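Local coordinates for protein fluoroacetyl-CoA thioesterase (Streptomyces cattleya, PDB 3KUV) that hydrolyses fluoroacetyl-CoA to fluoroacetate and CoA as a homodimer, conferring fluoroacetate resistance on its host, and does not use acetyl-CoA, at residues G97-W102 with T117-V122; P82-T87 with A106-D111; K21-L26 with A34-V39. The protein carries 1 engineered substitution. All blocks are in the same frame, centred on the assembly; numbering follows the deposited sequence.

Contact 1. Residues G97-W102 with T117-V122. With ACT (acetate ion), chain F.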
# COMPACT_ATOMS: atom_id res chain seq x y z
N GLY B 97 -16.33 -2.15 18.79
CA GLY B 97 -16.75 -0.75 18.56
C GLY B 97 -16.56 -0.43 17.07
O GLY B 97 -17.05 -1.12 16.20
N ARG B 98 -15.81 0.63 16.83
CA ARG B 98 -15.61 1.11 15.46
C ARG B 98 -14.52 0.32 14.78
O ARG B 98 -14.28 0.57 13.61
CB ARG B 98 -15.22 2.58 15.47
CG ARG B 98 -13.76 2.81 15.88
CD ARG B 98 -13.25 4.25 16.06
NE ARG B 98 -13.75 5.13 15.03
CZ ARG B 98 -13.23 6.32 14.75
NH1 ARG B 98 -12.14 6.74 15.41
NH2 ARG B 98 -13.84 7.08 13.81
N ARG B 99 -13.81 -0.53 15.52
CA ARG B 99 -12.58 -1.20 14.97
C ARG B 99 -12.90 -2.58 14.45
O ARG B 99 -13.48 -3.44 15.15
CB ARG B 99 -11.50 -1.31 16.04
CG ARG B 99 -10.19 -1.98 15.49
CD ARG B 99 -9.17 -1.99 16.66
NE ARG B 99 -8.23 -3.08 16.62
CZ ARG B 99 -7.01 -2.99 16.12
NH1 ARG B 99 -6.58 -1.84 15.62
NH2 ARG B 99 -6.22 -4.05 16.15
N LEU B 100 -12.51 -2.89 13.20
CA LEU B 100 -12.70 -4.20 12.54
C LEU B 100 -11.29 -4.69 12.13
O LEU B 100 -10.51 -3.91 11.58
CB LEU B 100 -13.63 -4.18 11.31
CG LEU B 100 -15.11 -3.93 11.59
CD1 LEU B 100 -15.36 -2.45 11.76
CD2 LEU B 100 -16.00 -4.50 10.48
N SER B 101 -10.98 -5.94 12.41
CA SER B 101 -9.65 -6.52 12.20
C SER B 101 -9.84 -7.70 11.33
O SER B 101 -10.81 -8.54 11.49
CB SER B 101 -9.06 -7.00 13.53
OG SER B 101 -8.85 -5.90 14.47
N TRP B 102 -8.93 -7.89 10.36
CA TRP B 102 -9.07 -8.88 9.33
C TRP B 102 -7.74 -9.67 9.15
O TRP B 102 -6.66 -9.08 9.40
CB TRP B 102 -9.31 -8.14 8.01
CG TRP B 102 -10.52 -7.16 8.04
CD1 TRP B 102 -10.54 -5.83 8.42
CD2 TRP B 102 -11.74 -7.46 7.56
NE1 TRP B 102 -11.78 -5.32 8.30
CE2 TRP B 102 -12.58 -6.35 7.79
CE3 TRP B 102 -12.28 -8.68 7.03
CZ2 TRP B 102 -13.87 -6.34 7.36
CZ3 TRP B 102 -13.53 -8.69 6.70
CH2 TRP B 102 -14.36 -7.52 6.86
N THR B 117 -2.31 -9.15 7.97
CA THR B 117 -3.41 -8.58 8.72
C THR B 117 -3.71 -7.16 8.27
O THR B 117 -2.86 -6.46 7.72
CB THR B 117 -3.13 -8.58 10.25
OG1 THR B 117 -1.84 -7.95 10.49
CG2 THR B 117 -3.09 -10.03 10.85
N HIS B 118 -4.94 -6.70 8.55
CA HIS B 118 -5.39 -5.33 8.17
C HIS B 118 -6.42 -4.92 9.21
O HIS B 118 -7.32 -5.74 9.59
CB HIS B 118 -6.08 -5.38 6.81
CG HIS B 118 -6.56 -4.01 6.37
ND1 HIS B 118 -7.81 -3.73 5.81
CD2 HIS B 118 -5.90 -2.83 6.45
CE1 HIS B 118 -7.87 -2.43 5.52
NE2 HIS B 118 -6.75 -1.88 5.90
N GLU B 119 -6.37 -3.68 9.64
CA GLU B 119 -7.42 -3.14 10.58
C GLU B 119 -8.00 -1.90 9.96
O GLU B 119 -7.31 -1.15 9.24
CB GLU B 119 -6.78 -2.76 11.90
CG GLU B 119 -6.32 -4.03 12.73
CD GLU B 119 -5.06 -4.67 12.22
OE1 GLU B 119 -4.16 -3.90 11.88
OE2 GLU B 119 -4.90 -5.90 12.21
N ARG B 120 -9.29 -1.69 10.27
CA ARG B 120 -10.05 -0.55 9.80
C ARG B 120 -10.84 0.10 10.92
O ARG B 120 -11.10 -0.51 11.92
CB ARG B 120 -11.07 -1.00 8.75
CG ARG B 120 -10.34 -1.68 7.52
CD ARG B 120 -11.26 -1.85 6.31
NE ARG B 120 -11.67 -0.59 5.71
CZ ARG B 120 -10.89 0.23 5.01
NH1 ARG B 120 -9.64 -0.21 4.70
NH2 ARG B 120 -11.27 1.44 4.59
N ALA B 121 -11.22 1.36 10.74
CA ALA B 121 -12.05 2.09 11.66
C ALA B 121 -13.27 2.69 10.93
O ALA B 121 -13.09 3.36 9.89
CB ALA B 121 -11.28 3.24 12.33
N VAL B 122 -14.46 2.45 11.47
CA VAL B 122 -15.69 3.08 10.94
C VAL B 122 -15.69 4.59 11.25
O VAL B 122 -15.24 5.03 12.29
CB VAL B 122 -16.89 2.44 11.62
CG1 VAL B 122 -18.19 3.12 11.02
CG2 VAL B 122 -16.95 0.92 11.28
C ACT F . -2.78 -2.60 14.81
O ACT F . -1.78 -1.73 14.82
OXT ACT F . -3.88 -2.27 14.23
CH3 ACT F . -2.76 -3.94 15.51
O HOH W 1 -5.98 -8.22 12.28
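Strands 99-107 and 112-124 run antiparallel, and the two faces of the ladder differ sharply. L100, W102 and R120 pack against helix 42-57, and H118 lies on the same buried face. The ladder is regular: L100 and R120 exchange two backbone bonds, the one from R120 N to L100 O (2.9 Å) running nearly along the C=O axis, and W102 and H118 form the next hydrogen-bonded pair. W102 has CG anti to its carbonyl carbon (chi1 -55°), so the indole stands off the strand with CD1 at its edge 3.4 Å from H118 O. W102 NE1 lies 4.0 Å from R120 CG and is buried without a polar partner. R120 bends at chi3 (66°) and leads away from the strand pair to a salt bridge with E50 and a hydrogen bond to S67.

On the other face, R99 and E119 pack more loosely, beside a water and an acetate ion probably from the crystallisation liquor. The extended R99 lies alongside E119, its NH2 3.4 Å from E119 CG, while NH1 donates to acetate OXT (3.1 Å). R99 NH2 and E119 OE2 are 4.5 Å apart, beyond a salt bridge, with the oxygen well out of the guanidinium plane, so any attraction is probably electrostatic only. The water bridges E119 OE2 and W102 O. Exposed R98 curls back over A121 CB and grips V122 O side-on, with NE and NH2 (2.9 Å) both donating to this one oxygen.

The beta-hairpin is typical of the hot dog fold, whose curved sheet wraps the central helix, and carries substrate-binding R120 to active-site E50.

Contact 2. Residues P82-T87 with A106-D111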
# COMPACT_ATOMS: atom_id res chain seq x y z
N PRO B 82 0.51 -7.90 -15.39
CA PRO B 82 -0.89 -7.61 -15.86
C PRO B 82 -1.45 -8.80 -16.61
O PRO B 82 -0.76 -9.59 -17.26
CB PRO B 82 -0.71 -6.44 -16.80
CG PRO B 82 0.61 -5.74 -16.30
CD PRO B 82 1.47 -6.88 -15.89
N GLY B 83 -2.72 -9.00 -16.39
CA GLY B 83 -3.49 -10.03 -17.12
C GLY B 83 -3.85 -11.23 -16.26
O GLY B 83 -4.85 -11.97 -16.57
N LEU B 84 -3.15 -11.46 -15.15
CA LEU B 84 -3.59 -12.47 -14.16
C LEU B 84 -4.70 -11.90 -13.27
O LEU B 84 -4.83 -10.69 -13.16
CB LEU B 84 -2.40 -12.93 -13.22
CG LEU B 84 -1.36 -13.73 -14.03
CD1 LEU B 84 -0.28 -14.11 -13.05
CD2 LEU B 84 -1.89 -15.03 -14.65
N THR B 85 -5.48 -12.80 -12.66
CA THR B 85 -6.52 -12.37 -11.72
C THR B 85 -5.93 -12.51 -10.30
O THR B 85 -5.53 -13.63 -9.90
CB THR B 85 -7.73 -13.28 -11.82
OG1 THR B 85 -8.25 -13.25 -13.19
CG2 THR B 85 -8.85 -12.88 -10.87
N VAL B 86 -5.94 -11.42 -9.57
CA VAL B 86 -5.55 -11.45 -8.15
C VAL B 86 -6.87 -11.71 -7.37
O VAL B 86 -7.89 -10.96 -7.53
CB VAL B 86 -4.88 -10.16 -7.71
CG1 VAL B 86 -4.73 -10.18 -6.13
CG2 VAL B 86 -3.53 -10.07 -8.36
N THR B 87 -6.90 -12.75 -6.56
CA THR B 87 -8.04 -13.01 -5.66
C THR B 87 -7.54 -12.67 -4.26
O THR B 87 -6.59 -13.29 -3.79
CB THR B 87 -8.51 -14.46 -5.71
OG1 THR B 87 -9.02 -14.77 -7.03
CG2 THR B 87 -9.59 -14.76 -4.66
N ALA B 106 -3.67 -13.16 -0.57
CA ALA B 106 -3.92 -12.91 -2.02
C ALA B 106 -3.12 -13.93 -2.86
O ALA B 106 -2.06 -14.43 -2.42
CB ALA B 106 -3.59 -11.47 -2.43
N HIS B 107 -3.72 -14.38 -3.96
CA HIS B 107 -3.07 -15.29 -4.88
C HIS B 107 -3.43 -14.81 -6.26
O HIS B 107 -4.47 -14.15 -6.47
CB HIS B 107 -3.58 -16.65 -4.46
CG HIS B 107 -4.71 -17.15 -5.22
ND1 HIS B 107 -5.88 -17.53 -4.61
CD2 HIS B 107 -4.91 -17.29 -6.55
CE1 HIS B 107 -6.76 -17.88 -5.53
NE2 HIS B 107 -6.21 -17.74 -6.74
N ASP B 108 -2.53 -15.07 -7.22
CA ASP B 108 -2.79 -14.60 -8.59
C ASP B 108 -3.20 -15.70 -9.57
O ASP B 108 -3.03 -15.53 -10.78
CB ASP B 108 -1.62 -13.75 -9.15
CG ASP B 108 -0.31 -14.54 -9.24
OD1 ASP B 108 -0.33 -15.78 -9.16
OD2 ASP B 108 0.72 -13.82 -9.44
N GLY B 109 -3.65 -16.84 -9.06
CA GLY B 109 -3.96 -17.97 -9.94
C GLY B 109 -2.74 -18.89 -10.18
O GLY B 109 -2.90 -20.07 -10.57
N VAL B 110 -1.54 -18.35 -9.99
CA VAL B 110 -0.29 -19.12 -10.20
C VAL B 110 0.40 -19.31 -8.88
O VAL B 110 0.65 -20.47 -8.44
CB VAL B 110 0.61 -18.40 -11.19
CG1 VAL B 110 1.91 -19.22 -11.34
CG2 VAL B 110 -0.14 -18.22 -12.53
N ASP B 111 0.63 -18.21 -8.17
CA ASP B 111 1.32 -18.27 -6.91
C ASP B 111 0.49 -17.59 -5.79
O ASP B 111 -0.27 -16.65 -6.06
CB ASP B 111 2.63 -17.45 -6.97
CG ASP B 111 3.65 -18.00 -7.98
OD1 ASP B 111 3.90 -19.25 -7.90
OD2 ASP B 111 4.13 -17.22 -8.85
O HOH W 2 -5.01 -15.69 -12.75
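Where the hairpin of strands 85-96 and 99-107 frays, T87 and H107 form its last antiparallel hydrogen-bonded pair. T87 N donates to H107 O (2.8 Å) almost along the C=O axis, and H107 N returns a bond to T87 O. The side chains of the same two residues lie alongside each other, with T87 CB over one face of the imidazole, 4.2 Å from its centroid, a CH-pi contact; T87 OG1 hydrogen-bonds to D14.

Outward from the backbone, L84 CB rests 3.6 Å from D108 O, and CG, anti to the carbonyl carbon, passes the same oxygen. CD2 also stays near D108 O, whereas L84 CD1 reaches D108 OD2 (3.8 Å) and V110 CG2 (4.1 Å). A water joins T85 N to D108 O. D108 organises the turn: its OD1 accepts from V110 N through the anti lone pair and from D111 N (2.8 Å) through the syn one, an Asx turn extended to an Asx motif.

D108 OD2 hydrogen-bonds to T80 and, with D111, forms salt bridges to K135 of the second subunit. These donors and the lysine charge would probably favour ionised D108, and the salt bridges tie the turn to the second subunit.

Contact 3. Residues K21-L26 with A34-V39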
# COMPACT_ATOMS: atom_id res chain seq x y z
N LYS B 21 -1.70 -0.83 -13.40
CA LYS B 21 -1.46 -1.03 -11.96
C LYS B 21 -0.08 -1.56 -11.67
O LYS B 21 0.15 -2.16 -10.62
CB LYS B 21 -2.51 -1.99 -11.35
CG LYS B 21 -3.97 -1.43 -11.51
CD LYS B 21 -4.22 -0.23 -10.62
CE LYS B 21 -5.69 0.06 -10.78
NZ LYS B 21 -6.03 1.44 -10.34
N THR B 22 0.85 -1.33 -12.59
CA THR B 22 2.25 -1.69 -12.29
C THR B 22 2.95 -0.60 -11.53
O THR B 22 2.42 0.47 -11.34
CB THR B 22 3.01 -2.02 -13.61
OG1 THR B 22 3.02 -0.84 -14.45
CG2 THR B 22 2.34 -3.20 -14.35
N VAL B 23 4.16 -0.96 -11.03
CA VAL B 23 4.91 -0.02 -10.18
C VAL B 23 5.03 1.41 -10.75
O VAL B 23 4.82 2.38 -10.02
CB VAL B 23 6.29 -0.62 -9.98
CG1 VAL B 23 7.23 0.39 -9.28
CG2 VAL B 23 6.15 -1.91 -9.09
N ARG B 24 5.45 1.48 -12.03
CA ARG B 24 5.57 2.83 -12.62
C ARG B 24 4.35 3.74 -12.59
O ARG B 24 4.46 4.99 -12.54
CB ARG B 24 6.20 2.72 -14.04
CG ARG B 24 5.26 2.06 -15.09
CD ARG B 24 5.95 2.01 -16.47
NE ARG B 24 4.93 1.53 -17.39
CZ ARG B 24 4.66 1.99 -18.60
NH1 ARG B 24 5.45 2.92 -19.18
NH2 ARG B 24 3.66 1.42 -19.29
N HIS B 25 3.16 3.10 -12.62
CA HIS B 25 1.92 3.84 -12.53
C HIS B 25 1.53 4.30 -11.14
O HIS B 25 0.67 5.22 -10.98
CB HIS B 25 0.80 2.94 -13.10
CG HIS B 25 0.91 2.71 -14.56
ND1 HIS B 25 0.34 3.56 -15.49
CD2 HIS B 25 1.47 1.69 -15.24
CE1 HIS B 25 0.61 3.09 -16.70
NE2 HIS B 25 1.31 1.97 -16.59
N LEU B 26 2.12 3.68 -10.10
CA LEU B 26 1.80 4.21 -8.73
C LEU B 26 2.37 5.62 -8.49
O LEU B 26 1.70 6.46 -7.88
CB LEU B 26 2.28 3.16 -7.71
CG LEU B 26 1.85 3.49 -6.25
CD1 LEU B 26 0.35 3.22 -6.06
CD2 LEU B 26 2.66 2.56 -5.36
N ALA B 34 10.01 4.39 -12.60
CA ALA B 34 9.80 4.34 -14.04
C ALA B 34 10.58 3.23 -14.71
O ALA B 34 10.15 2.81 -15.80
CB ALA B 34 10.13 5.77 -14.63
N GLU B 35 11.67 2.76 -14.09
CA GLU B 35 12.52 1.68 -14.61
C GLU B 35 12.20 0.29 -14.05
O GLU B 35 12.92 -0.69 -14.33
CB GLU B 35 14.01 1.97 -14.42
CG GLU B 35 14.51 2.20 -13.00
CD GLU B 35 16.06 2.49 -12.91
OE1 GLU B 35 16.50 3.13 -11.91
OE2 GLU B 35 16.83 2.11 -13.83
N PHE B 36 11.19 0.19 -13.18
CA PHE B 36 10.96 -1.10 -12.54
C PHE B 36 10.27 -2.08 -13.48
O PHE B 36 9.56 -1.67 -14.42
CB PHE B 36 10.01 -0.92 -11.33
CG PHE B 36 10.70 -0.75 -9.96
CD1 PHE B 36 10.41 -1.62 -8.91
CD2 PHE B 36 11.55 0.31 -9.73
CE1 PHE B 36 11.01 -1.44 -7.68
CE2 PHE B 36 12.21 0.45 -8.48
CZ PHE B 36 11.87 -0.40 -7.46
N PRO B 37 10.37 -3.36 -13.12
CA PRO B 37 9.61 -4.37 -13.86
C PRO B 37 8.08 -4.10 -13.84
O PRO B 37 7.57 -3.41 -12.96
CB PRO B 37 9.87 -5.63 -13.08
CG PRO B 37 11.20 -5.38 -12.28
CD PRO B 37 11.10 -3.94 -11.96
N GLU B 38 7.41 -4.55 -14.89
CA GLU B 38 5.95 -4.32 -15.09
C GLU B 38 5.14 -5.33 -14.31
O GLU B 38 4.64 -6.37 -14.82
CB GLU B 38 5.62 -4.41 -16.58
CG GLU B 38 6.10 -3.11 -17.31
CD GLU B 38 5.10 -1.96 -17.15
OE1 GLU B 38 4.98 -1.44 -16.05
OE2 GLU B 38 4.44 -1.55 -18.13
N VAL B 39 5.12 -5.08 -12.99
CA VAL B 39 4.44 -6.02 -12.06
C VAL B 39 3.60 -5.17 -11.08
O VAL B 39 3.86 -3.98 -10.88
CB VAL B 39 5.45 -6.88 -11.23
CG1 VAL B 39 6.24 -7.81 -12.21
CG2 VAL B 39 6.42 -6.02 -10.40
O HOH W 3 6.48 -0.67 -13.72
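A single carboxylate, that of E38, ties the loop leading to helix 42-57 to the short, weakly bonded helix around 23-26, while its own residue sits at the centre of an inverse gamma turn. In this hot dog thioesterase the join lies outside the main sheet; its loop leads into the substrate-binding residues 40-50, with V23 packed on A41 and K21 on F44. E38 CG is anti to its carbonyl carbon and the chain folds at chi2 (-81°), which swings the carboxylate back across the other segment. There T22 OG1 donates to E38 OE1 over a short 2.6 Å, meeting the oxygen from above the carboxylate plane. R24, extended from CG to NE, crosses the same group with its guanidinium nearly perpendicular to the carboxylate. The resulting salt bridge is weak in hydrogen-bond geometry: R24 NE is 3.2 Å from E38 OE2, and its bonds to OE2 and OE1 are bent, at 123° and 131°. Both partners should nevertheless stabilise the negative charge.

Apolar packing completes the join. The V23 and F36 side chains cross obliquely, with V23 CG1, anti to its backbone N, against F36 CB at 3.7 Å, while CG2 approaches V39 CG2. F36 also meets F33 edge-to-face. K21 points away from this loop: its NZ hydrogen-bonds to L26 O, and it forms a salt bridge with E29 and a cation-pi contact with Y27, all of the second subunit. V23 N makes a weak bond to V39 O, beside T22 CA. Between the segments a water accepts from R24 N at 2.9 Å and lies 2.9 Å from E38 OE1.

Along the chain, contact 3 closes before either of the others opens, whereas contacts 1 and 2 cross, their segments alternating. Contacts 1 and 2 share strand 99-107, which pairs with 112-124 in one and 85-96 in the other; their centres lie 25 Å apart, on opposite sides of the chain's centre, so they lie toward opposite ends of strand 99-107. Contact 3 stands off the sheet, about 17 Å from contact 2 and 30 Å from contact 1 between centres. It touches contact 2 through P82, whose CD is 3.4 Å from E38 O. Contacts 2 and 3 both reach the second subunit, while contact 1 contributes the substrate-binding R120.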